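Long-range contacts in carbonic anhydrase (Coccomyxa sp. PA, PDB 3UCN), which probably catalyses the reversible hydration of carbon dioxide to hydrogencarbonate, with one zinc ion bound per subunit: residues C47-V52 against C101-C106; L43-A48 against F66-V71. All coordinates share one frame; numbering follows the deposited sequence.

Interaction 1: residues C47-V52 against C101-C106; sequences CADSRV and CGHYNC. With ZN (zinc ion), chain C.
C47 meets H103 and C106 at the zinc ion, which C47 SG binds at 2.3 Å. H103 NE2 binds it at 2.2 Å and C106 SG at 2.4 Å, and one further ligand comes from outside the segments. With SG anti to the backbone N (chi1 -175°), the C47 sulfur sits at the edge of the H103 ring. One water bridges C47 N and C101 O. D49 N donates back to C47 SG, a long but nearly straight bond.

D49 has been seen as a zinc ligand, but here D49 OD2 lies 4.4 Å from the zinc ion. Its carboxylate comes obliquely to H103 CE1, the two planes 50° apart. R51 holds this carboxylate side-on: NE bonds to OD1, and NH2 to OD2 from within the guanidinium plane. R51 N also reaches D49 OD1, at 2.8 Å, an Asx turn. This Asp-Arg pair is a hallmark of the beta-class active site. Across the contact R51 NH1 donates to N105 OD1 at 2.9 Å, and R51 NH2 to N105 O at 3.1 Å. NH2 also reaches OD1, from the opposite face of the amide to NH1. The guanidinium and amide planes are 83° apart. R51 NH1 also bonds to V34 O of the second subunit.

V52 CG2 lies over one face of the H103 ring, 3.9 Å from H103 CG, in a CH-pi contact; C106 CB lies over the opposite face.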
ATOM      1  N   CYS A  47      16.947   8.137   5.090  1.00 39.52           N
ATOM      2  CA  CYS A  47      16.141   8.964   4.217  1.00 38.34           C
ATOM      3  C   CYS A  47      16.741   8.862   2.850  1.00 39.15           C
ATOM      4  O   CYS A  47      17.965   8.685   2.711  1.00 39.92           O
ATOM      5  CB  CYS A  47      16.141  10.411   4.736  1.00 38.22           C
ATOM      6  SG  CYS A  47      14.987  11.510   3.746  1.00 41.76           S
ATOM      7  N   ALA A  48      15.882   8.977   1.849  1.00 39.00           N
ATOM      8  CA  ALA A  48      16.266   9.115   0.446  1.00 39.76           C
ATOM      9  C   ALA A  48      17.131  10.342   0.118  1.00 39.78           C
ATOM     10  O   ALA A  48      17.760  10.403  -0.925  1.00 40.05           O
ATOM     11  CB  ALA A  48      15.048   9.172  -0.405  1.00 37.50           C
ATOM     12  N   ASP A  49      17.084  11.353   0.962  1.00 41.64           N
ATOM     13  CA  ASP A  49      17.949  12.561   0.805  1.00 42.50           C
ATOM     14  C   ASP A  49      19.356  12.273   0.205  1.00 42.03           C
ATOM     15  O   ASP A  49      20.146  11.477   0.740  1.00 41.04           O
ATOM     16  CB  ASP A  49      18.124  13.217   2.178  1.00 42.50           C
ATOM     17  CG  ASP A  49      18.780  14.610   2.079  1.00 46.68           C
ATOM     18  OD1 ASP A  49      20.030  14.682   1.995  1.00 50.83           O
ATOM     19  OD2 ASP A  49      18.049  15.631   2.069  1.00 46.65           O
ATOM     20  N   SER A  50      19.683  12.960  -0.880  1.00 43.88           N
ATOM     21  CA  SER A  50      21.020  12.771  -1.547  1.00 43.78           C
ATOM     22  C   SER A  50      22.272  13.010  -0.699  1.00 44.07           C
ATOM     23  O   SER A  50      23.370  12.727  -1.162  1.00 45.50           O
ATOM     24  CB  SER A  50      21.139  13.681  -2.748  1.00 43.70           C
ATOM     25  OG  SER A  50      21.162  15.027  -2.294  1.00 43.22           O
ATOM     26  N   ARG A  51      22.159  13.548   0.497  1.00 43.43           N
ATOM     27  CA  ARG A  51      23.394  13.779   1.233  1.00 45.96           C
ATOM     28  C   ARG A  51      23.725  12.695   2.207  1.00 46.89           C
ATOM     29  O   ARG A  51      24.681  12.848   2.966  1.00 47.46           O
ATOM     30  CB  ARG A  51      23.381  15.125   1.940  1.00 45.77           C
ATOM     31  CG  ARG A  51      23.073  16.248   0.926  1.00 48.15           C
ATOM     32  CD  ARG A  51      22.546  17.437   1.691  1.00 50.84           C
ATOM     33  NE  ARG A  51      21.155  17.255   2.110  1.00 53.47           N
ATOM     34  CZ  ARG A  51      20.525  18.078   2.946  1.00 54.99           C
ATOM     35  NH1 ARG A  51      21.179  19.111   3.449  1.00 56.59           N
ATOM     36  NH2 ARG A  51      19.248  17.880   3.278  1.00 49.60           N
ATOM     37  N   VAL A  52      22.960  11.598   2.197  1.00 46.49           N
ATOM     38  CA  VAL A  52      23.052  10.671   3.308  1.00 47.63           C
ATOM     39  C   VAL A  52      23.204   9.265   2.777  1.00 50.34           C
ATOM     40  O   VAL A  52      22.194   8.543   2.585  1.00 50.29           O
ATOM     41  CB  VAL A  52      21.834  10.702   4.327  1.00 47.45           C
ATOM     42  CG1 VAL A  52      22.253  10.041   5.719  1.00 44.63           C
ATOM     43  CG2 VAL A  52      21.272  12.105   4.522  1.00 45.20           C
ATOM     44  N   CYS A 101      18.052   5.791  10.943  1.00 43.64           N
ATOM     45  CA  CYS A 101      18.781   7.005  10.921  1.00 41.97           C
ATOM     46  C   CYS A 101      17.950   8.139  10.324  1.00 42.08           C
ATOM     47  O   CYS A 101      17.391   8.036   9.246  1.00 40.81           O
ATOM     48  CB  CYS A 101      20.033   6.727  10.101  1.00 42.00           C
ATOM     49  SG  CYS A 101      21.126   8.147   9.760  1.00 49.38           S
ATOM     50  N   GLY A 102      17.869   9.262  11.018  1.00 43.45           N
ATOM     51  CA  GLY A 102      17.272  10.462  10.404  1.00 43.06           C
ATOM     52  C   GLY A 102      18.396  11.451  10.241  1.00 44.62           C
ATOM     53  O   GLY A 102      19.566  11.138  10.552  1.00 43.60           O
ATOM     54  N   HIS A 103      18.070  12.643   9.745  1.00 43.92           N
ATOM     55  CA  HIS A 103      19.089  13.614   9.582  1.00 44.11           C
ATOM     56  C   HIS A 103      18.531  15.048   9.632  1.00 45.28           C
ATOM     57  O   HIS A 103      17.352  15.315   9.200  1.00 46.27           O
ATOM     58  CB  HIS A 103      19.743  13.399   8.228  1.00 42.98           C
ATOM     59  CG  HIS A 103      18.833  13.736   7.093  1.00 44.03           C
ATOM     60  ND1 HIS A 103      18.920  14.925   6.410  1.00 42.23           N
ATOM     61  CD2 HIS A 103      17.742  13.086   6.587  1.00 39.02           C
ATOM     62  CE1 HIS A 103      17.986  14.971   5.472  1.00 38.85           C
ATOM     63  NE2 HIS A 103      17.251  13.871   5.570  1.00 41.46           N
ATOM     64  N   TYR A 104      19.376  15.993  10.066  1.00 44.61           N
ATOM     65  CA  TYR A 104      18.921  17.371  10.145  1.00 45.69           C
ATOM     66  C   TYR A 104      18.740  17.878   8.749  1.00 46.33           C
ATOM     67  O   TYR A 104      19.337  17.348   7.811  1.00 47.33           O
ATOM     68  CB  TYR A 104      19.877  18.244  10.990  1.00 45.77           C
ATOM     69  CG  TYR A 104      19.920  17.741  12.434  1.00 46.46           C
ATOM     70  CD1 TYR A 104      21.050  17.086  12.954  1.00 48.69           C
ATOM     71  CD2 TYR A 104      18.806  17.885  13.270  1.00 45.34           C
ATOM     72  CE1 TYR A 104      21.073  16.628  14.288  1.00 47.25           C
ATOM     73  CE2 TYR A 104      18.829  17.451  14.599  1.00 47.04           C
ATOM     74  CZ  TYR A 104      19.955  16.823  15.083  1.00 50.15           C
ATOM     75  OH  TYR A 104      19.911  16.355  16.360  1.00 55.11           O
ATOM     76  N   ASN A 105      17.916  18.910   8.606  1.00 46.20           N
ATOM     77  CA  ASN A 105      17.655  19.524   7.337  1.00 45.62           C
ATOM     78  C   ASN A 105      16.906  18.556   6.415  1.00 46.44           C
ATOM     79  O   ASN A 105      16.973  18.637   5.186  1.00 47.22           O
ATOM     80  CB  ASN A 105      18.930  20.091   6.739  1.00 45.38           C
ATOM     81  CG  ASN A 105      18.655  21.032   5.604  1.00 47.73           C
ATOM     82  OD1 ASN A 105      18.952  20.725   4.465  1.00 50.20           O
ATOM     83  ND2 ASN A 105      18.051  22.193   5.900  1.00 50.87           N
ATOM     84  N   CYS A 106      16.187  17.622   7.048  1.00 46.09           N
ATOM     85  CA  CYS A 106      15.283  16.702   6.371  1.00 43.23           C
ATOM     86  C   CYS A 106      14.011  17.394   5.812  1.00 41.94           C
ATOM     87  O   CYS A 106      13.131  17.844   6.560  1.00 41.59           O
ATOM     88  CB  CYS A 106      14.942  15.576   7.340  1.00 41.64           C
ATOM     89  SG  CYS A 106      13.912  14.364   6.518  1.00 41.90           S
TER
HETATM   90 ZN    ZN C 228      15.263  13.568   4.757  1.00 45.72          ZN
HETATM   91  O   HOH W   1      18.533   9.294   7.158  1.00 42.02           O

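Interaction 2: residues L43-A48 against F66-V71; sequences LYIGCA and FVQRNV. With ZN (zinc ion), chain C.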
ATOM      1  N   LEU A  43      21.016  -3.941   8.905  1.00 46.00           N
ATOM      2  CA  LEU A  43      19.995  -3.279   8.091  1.00 44.28           C
ATOM      3  C   LEU A  43      20.043  -1.823   8.427  1.00 44.28           C
ATOM      4  O   LEU A  43      20.083  -1.500   9.574  1.00 45.16           O
ATOM      5  CB  LEU A  43      18.604  -3.770   8.443  1.00 43.06           C
ATOM      6  CG  LEU A  43      17.349  -3.076   7.880  1.00 42.18           C
ATOM      7  CD1 LEU A  43      17.353  -2.906   6.339  1.00 37.60           C
ATOM      8  CD2 LEU A  43      16.076  -3.858   8.344  1.00 40.66           C
ATOM      9  N   TYR A  44      20.005  -0.937   7.439  1.00 43.43           N
ATOM     10  CA  TYR A  44      19.913   0.483   7.682  1.00 41.82           C
ATOM     11  C   TYR A  44      18.633   1.023   7.013  1.00 42.94           C
ATOM     12  O   TYR A  44      18.349   0.717   5.837  1.00 41.87           O
ATOM     13  CB  TYR A  44      21.100   1.135   7.089  1.00 39.70           C
ATOM     14  CG  TYR A  44      21.071   2.675   6.947  1.00 41.07           C
ATOM     15  CD1 TYR A  44      21.763   3.495   7.859  1.00 37.13           C
ATOM     16  CD2 TYR A  44      20.448   3.288   5.879  1.00 34.93           C
ATOM     17  CE1 TYR A  44      21.823   4.892   7.699  1.00 41.95           C
ATOM     18  CE2 TYR A  44      20.497   4.698   5.717  1.00 42.49           C
ATOM     19  CZ  TYR A  44      21.188   5.483   6.636  1.00 42.60           C
ATOM     20  OH  TYR A  44      21.226   6.824   6.476  1.00 43.92           O
ATOM     21  N   ILE A  45      17.865   1.791   7.789  1.00 43.01           N
ATOM     22  CA  ILE A  45      16.684   2.474   7.313  1.00 42.78           C
ATOM     23  C   ILE A  45      16.994   3.978   7.451  1.00 43.01           C
ATOM     24  O   ILE A  45      17.177   4.456   8.551  1.00 45.13           O
ATOM     25  CB  ILE A  45      15.491   2.066   8.135  1.00 43.27           C
ATOM     26  CG1 ILE A  45      15.278   0.553   8.011  1.00 43.47           C
ATOM     27  CG2 ILE A  45      14.223   2.843   7.708  1.00 39.18           C
ATOM     28  CD1 ILE A  45      14.391   0.015   9.049  1.00 43.01           C
ATOM     29  N   GLY A  46      17.100   4.708   6.349  1.00 40.75           N
ATOM     30  CA  GLY A  46      17.347   6.143   6.425  1.00 38.63           C
ATOM     31  C   GLY A  46      16.628   6.854   5.298  1.00 39.06           C
ATOM     32  O   GLY A  46      15.771   6.264   4.604  1.00 37.57           O
ATOM     33  N   CYS A  47      16.947   8.137   5.090  1.00 39.52           N
ATOM     34  CA  CYS A  47      16.141   8.964   4.217  1.00 38.34           C
ATOM     35  C   CYS A  47      16.741   8.862   2.850  1.00 39.15           C
ATOM     36  O   CYS A  47      17.965   8.685   2.711  1.00 39.92           O
ATOM     37  CB  CYS A  47      16.141  10.411   4.736  1.00 38.22           C
ATOM     38  SG  CYS A  47      14.987  11.510   3.746  1.00 41.76           S
ATOM     39  N   ALA A  48      15.882   8.977   1.849  1.00 39.00           N
ATOM     40  CA  ALA A  48      16.266   9.115   0.446  1.00 39.76           C
ATOM     41  C   ALA A  48      17.131  10.342   0.118  1.00 39.78           C
ATOM     42  O   ALA A  48      17.760  10.403  -0.925  1.00 40.05           O
ATOM     43  CB  ALA A  48      15.048   9.172  -0.405  1.00 37.50           C
ATOM     44  N   PHE A  66      22.757  -3.799   4.441  1.00 43.97           N
ATOM     45  CA  PHE A  66      21.554  -3.908   3.580  1.00 43.64           C
ATOM     46  C   PHE A  66      20.717  -2.644   3.832  1.00 43.96           C
ATOM     47  O   PHE A  66      20.584  -2.245   5.003  1.00 44.78           O
ATOM     48  CB  PHE A  66      20.786  -5.110   4.032  1.00 41.72           C
ATOM     49  CG  PHE A  66      19.707  -5.588   3.072  1.00 42.27           C
ATOM     50  CD1 PHE A  66      19.972  -6.664   2.168  1.00 37.95           C
ATOM     51  CD2 PHE A  66      18.403  -5.055   3.129  1.00 37.95           C
ATOM     52  CE1 PHE A  66      18.979  -7.167   1.310  1.00 40.97           C
ATOM     53  CE2 PHE A  66      17.365  -5.562   2.261  1.00 39.47           C
ATOM     54  CZ  PHE A  66      17.665  -6.618   1.344  1.00 38.92           C
ATOM     55  N   VAL A  67      20.163  -2.024   2.779  1.00 42.77           N
ATOM     56  CA  VAL A  67      19.660  -0.621   2.849  1.00 41.18           C
ATOM     57  C   VAL A  67      18.192  -0.375   2.340  1.00 41.15           C
ATOM     58  O   VAL A  67      17.876  -0.663   1.169  1.00 40.80           O
ATOM     59  CB  VAL A  67      20.598   0.294   2.107  1.00 41.61           C
ATOM     60  CG1 VAL A  67      20.039   1.767   2.040  1.00 39.27           C
ATOM     61  CG2 VAL A  67      22.015   0.287   2.760  1.00 41.80           C
ATOM     62  N   GLN A  68      17.315   0.172   3.207  1.00 39.93           N
ATOM     63  CA  GLN A  68      16.010   0.778   2.789  1.00 38.23           C
ATOM     64  C   GLN A  68      16.240   2.290   2.900  1.00 38.39           C
ATOM     65  O   GLN A  68      16.715   2.744   3.913  1.00 39.51           O
ATOM     66  CB  GLN A  68      14.875   0.330   3.742  1.00 37.70           C
ATOM     67  CG  GLN A  68      13.683   1.251   3.880  1.00 38.19           C
ATOM     68  CD  GLN A  68      12.683   1.245   2.643  1.00 36.60           C
ATOM     69  OE1 GLN A  68      11.748   2.000   2.625  1.00 39.85           O
ATOM     70  NE2 GLN A  68      12.899   0.406   1.672  1.00 35.42           N
ATOM     71  N   ARG A  69      15.953   3.056   1.871  1.00 36.35           N
ATOM     72  CA  ARG A  69      15.977   4.501   1.918  1.00 37.19           C
ATOM     73  C   ARG A  69      14.649   5.021   1.320  1.00 37.75           C
ATOM     74  O   ARG A  69      14.236   4.547   0.246  1.00 36.49           O
ATOM     75  CB  ARG A  69      17.165   5.080   1.141  1.00 36.41           C
ATOM     76  CG  ARG A  69      18.429   5.005   1.987  1.00 38.48           C
ATOM     77  CD  ARG A  69      19.693   5.451   1.236  1.00 37.73           C
ATOM     78  NE  ARG A  69      19.695   6.900   1.041  1.00 38.02           N
ATOM     79  CZ  ARG A  69      20.614   7.558   0.319  1.00 44.49           C
ATOM     80  NH1 ARG A  69      21.680   6.909  -0.224  1.00 39.94           N
ATOM     81  NH2 ARG A  69      20.510   8.886   0.208  1.00 38.97           N
ATOM     82  N   ASN A  70      13.935   5.885   2.075  1.00 36.93           N
ATOM     83  CA  ASN A  70      12.626   6.387   1.637  1.00 37.75           C
ATOM     84  C   ASN A  70      12.483   7.835   2.111  1.00 37.95           C
ATOM     85  O   ASN A  70      13.319   8.297   2.899  1.00 38.06           O
ATOM     86  CB  ASN A  70      11.466   5.478   2.100  1.00 35.35           C
ATOM     87  CG  ASN A  70      11.252   5.489   3.613  1.00 37.76           C
ATOM     88  OD1 ASN A  70      11.161   6.533   4.192  1.00 35.41           O
ATOM     89  ND2 ASN A  70      11.137   4.275   4.265  1.00 34.41           N
ATOM     90  N   VAL A  71      11.471   8.551   1.614  1.00 37.46           N
ATOM     91  CA  VAL A  71      11.322   9.953   1.953  1.00 39.14           C
ATOM     92  C   VAL A  71      10.935  10.092   3.457  1.00 39.19           C
ATOM     93  O   VAL A  71       9.839   9.775   3.863  1.00 38.31           O
ATOM     94  CB  VAL A  71      10.303  10.604   1.027  1.00 39.48           C
ATOM     95  CG1 VAL A  71       9.973  11.981   1.490  1.00 41.65           C
ATOM     96  CG2 VAL A  71      10.859  10.635  -0.387  1.00 37.62           C
TER
HETATM   97 ZN    ZN C 228      15.263  13.568   4.757  1.00 45.72          ZN
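Two neighbouring parallel strands of the central sheet, 43-47 and 66-70, pair here, L43 lying beside F66 and Y44 beside V67. Backbone bonds join them: Y44 N donates to F66 O at 2.8 Å, and Q68 N to Y44 O at 2.9 Å. G46 N to Q68 O and N70 N to G46 O continue the ladder. The last rung is different: A48 N meets N70 O at 2.9 Å from above the carbonyl plane, where the strand runs out past C47.

The strands belong to a beta-alpha-beta unit with helix 54-57 between them. P54 of that helix touches Y44, V67 and R69. On this face Y44 and V67 lie side by side, and R69 CG comes to the edge of the Y44 ring. R69 bends at chi3 (72°), which turns NE back to C47 O at 3.0 Å, in a fairly straight bond (162°). An alanine in place of R69 is likely to leave C47 O without this donor and the Y44 ring edge less well packed.

On the other face L43 CD1 meets the F66 ring edge, 4.0 Å from F66 CD2. I45 CG2 touches Q68 CG. Near the strand end, N70 ND2 donates to Q68 OE1 at 2.9 Å, on a lone pair.

Overall arrangement
From the N terminus, helix 10-26 comes first and then strand 42-47, where both contacts begin. Interaction 2 closes the shorter loop: the chain leaves through helix 54-57 and returns as strand 65-70. Interaction 1 closes the longer one, past helix 80-92 to strand 97-103. The two share C47 and A48. Interaction 2 starts four residues earlier and ends sooner, so the two loops cross and neither nests in the other. Strand 42-47 lies between the other two in the sheet, and C101 N probably bonds to I45 O. R69 packs against D49 and V52. Together they tie three neighbouring parallel strands, two of which lead into the zinc ligands. Both also touch the second subunit.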